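Long-range contact in alpha-1,4-endofucoidanase (Mariniflexile fucanivorans, PDB 6DLH), which is a secreted glycoside hydrolase of family 107 that cleaves alpha-1,4 linkages within fucoidan, the sulfated fucan of brown algae: residues Pro574-Leu579 and Gly599-Thr604. Numbering follows the deposited sequence.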
# COMPACT_ATOMS: atom_id res chain seq x y z
N PRO A 574 4.34 -8.70 30.74
CA PRO A 574 3.19 -7.82 30.99
C PRO A 574 2.10 -7.87 29.92
O PRO A 574 2.37 -8.18 28.76
CB PRO A 574 3.81 -6.41 30.99
CG PRO A 574 5.25 -6.65 31.41
CD PRO A 574 5.62 -7.96 30.74
N ASP A 575 0.87 -7.53 30.32
CA ASP A 575 -0.33 -7.78 29.53
C ASP A 575 -0.42 -6.83 28.34
O ASP A 575 -0.99 -7.20 27.31
CB ASP A 575 -1.60 -7.69 30.39
CG ASP A 575 -1.67 -8.70 31.52
OD1 ASP A 575 -1.82 -9.91 31.22
OD2 ASP A 575 -1.59 -8.28 32.69
N TRP A 576 0.13 -5.61 28.48
CA TRP A 576 -0.11 -4.51 27.55
C TRP A 576 0.31 -4.84 26.12
O TRP A 576 -0.33 -4.37 25.18
CB TRP A 576 0.52 -3.21 28.04
CG TRP A 576 2.02 -3.16 27.95
CD1 TRP A 576 2.91 -3.41 28.95
CD2 TRP A 576 2.81 -2.83 26.79
NE1 TRP A 576 4.19 -3.26 28.50
CE2 TRP A 576 4.17 -2.90 27.18
CE3 TRP A 576 2.51 -2.48 25.46
CZ2 TRP A 576 5.21 -2.64 26.29
CZ3 TRP A 576 3.54 -2.22 24.59
CH2 TRP A 576 4.87 -2.30 25.00
N LEU A 577 1.38 -5.62 25.96
CA LEU A 577 1.89 -5.93 24.63
C LEU A 577 0.93 -6.88 23.91
O LEU A 577 0.56 -7.92 24.45
CB LEU A 577 3.31 -6.51 24.75
CG LEU A 577 4.06 -6.69 23.43
CD1 LEU A 577 4.39 -5.36 22.78
CD2 LEU A 577 5.33 -7.52 23.63
N VAL A 578 0.52 -6.48 22.71
CA VAL A 578 -0.39 -7.26 21.88
C VAL A 578 0.39 -7.76 20.66
O VAL A 578 1.18 -7.02 20.09
CB VAL A 578 -1.61 -6.40 21.46
CG1 VAL A 578 -2.47 -7.08 20.41
CG2 VAL A 578 -2.44 -5.98 22.66
N LEU A 579 0.15 -9.02 20.29
CA LEU A 579 0.71 -9.61 19.08
C LEU A 579 -0.44 -9.95 18.13
O LEU A 579 -1.44 -10.53 18.54
CB LEU A 579 1.50 -10.87 19.46
CG LEU A 579 1.94 -11.75 18.29
CD1 LEU A 579 3.13 -11.15 17.56
CD2 LEU A 579 2.25 -13.17 18.75
N GLY A 599 9.90 1.61 32.61
CA GLY A 599 11.14 0.88 32.81
C GLY A 599 11.26 -0.33 31.88
O GLY A 599 10.50 -0.46 30.92
N GLU A 600 12.22 -1.22 32.19
CA GLU A 600 12.57 -2.35 31.35
C GLU A 600 11.49 -3.43 31.44
O GLU A 600 11.26 -3.99 32.51
CB GLU A 600 13.95 -2.89 31.74
N ASN A 601 10.84 -3.71 30.30
CA ASN A 601 9.83 -4.76 30.21
C ASN A 601 10.42 -5.97 29.48
O ASN A 601 11.14 -5.82 28.49
CB ASN A 601 8.57 -4.29 29.48
CG ASN A 601 7.74 -3.29 30.26
OD1 ASN A 601 6.55 -3.49 30.46
ND2 ASN A 601 8.36 -2.20 30.69
N SER A 602 10.09 -7.16 29.97
CA SER A 602 10.64 -8.41 29.47
C SER A 602 9.51 -9.35 29.06
O SER A 602 8.47 -9.38 29.71
CB SER A 602 11.53 -9.03 30.52
OG SER A 602 12.54 -9.82 29.92
N PHE A 603 9.73 -10.11 27.97
CA PHE A 603 8.70 -10.95 27.38
C PHE A 603 9.33 -12.20 26.78
O PHE A 603 10.46 -12.16 26.29
CB PHE A 603 7.97 -10.20 26.25
CG PHE A 603 7.42 -8.84 26.61
CD1 PHE A 603 8.19 -7.70 26.45
CD2 PHE A 603 6.13 -8.70 27.09
CE1 PHE A 603 7.68 -6.45 26.77
CE2 PHE A 603 5.62 -7.45 27.42
CZ PHE A 603 6.40 -6.32 27.26
N THR A 604 8.58 -13.31 26.78
CA THR A 604 9.00 -14.50 26.06
C THR A 604 8.17 -14.66 24.79
O THR A 604 6.96 -14.48 24.82
CB THR A 604 8.94 -15.76 26.94
OG1 THR A 604 9.78 -15.56 28.07
CG2 THR A 604 9.39 -17.02 26.22
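The indole NE1 of Trp576 gives its hydrogen to OD1 of Asn601 over 3.1 Å, in a nearly straight bond (170° at the hydrogen). The oxygen lies close to the indole plane, at its edge, whereas the donor stands well above the carbonyl plane of the amide, and the ring and amide planes are steeply turned against each other. The other end of the same amide is engaged as well: Asn601 ND2 is hydrogen-bonded to the backbone O of Asp597 and, weakly, to that of Gly599, so bonds at both ends should fix the flip of this buried group. Trp576 CG sits between its backbone N and carbonyl carbon (chi1 72°), and the end of the ring comes nearer strand 599-608. The setting is an immunoglobulin-like domain of the part of the chain that follows the catalytic domain. Here the turn leaving strand 567-572 crosses from one sheet of the sandwich to the other, and its side chains pack on strand 599-608 in the core between the sheets. Phe603 is the apolar centre of that packing. Its edge is directed at the face of the Trp576 five-membered ring in an offset edge-to-face pair, with centroids 5.9 Å apart and planes at 82°. Leu577 CD2 covers one face of the phenyl, 3.7 Å from the centroid and almost on the ring normal, a clear CH-pi contact, while Leu577 CB lies beside Phe603 CE2. The Pro574 side chain crosses that of Phe603 at about a right angle, CD being 3.4 Å from Phe603 CE2; its CG also touches Asn601 OD1 at 3.5 Å. From the neighbouring strand 613-623, Ile620 touches both Leu577 and Phe603, and Val622 meets Trp576 and Asn601.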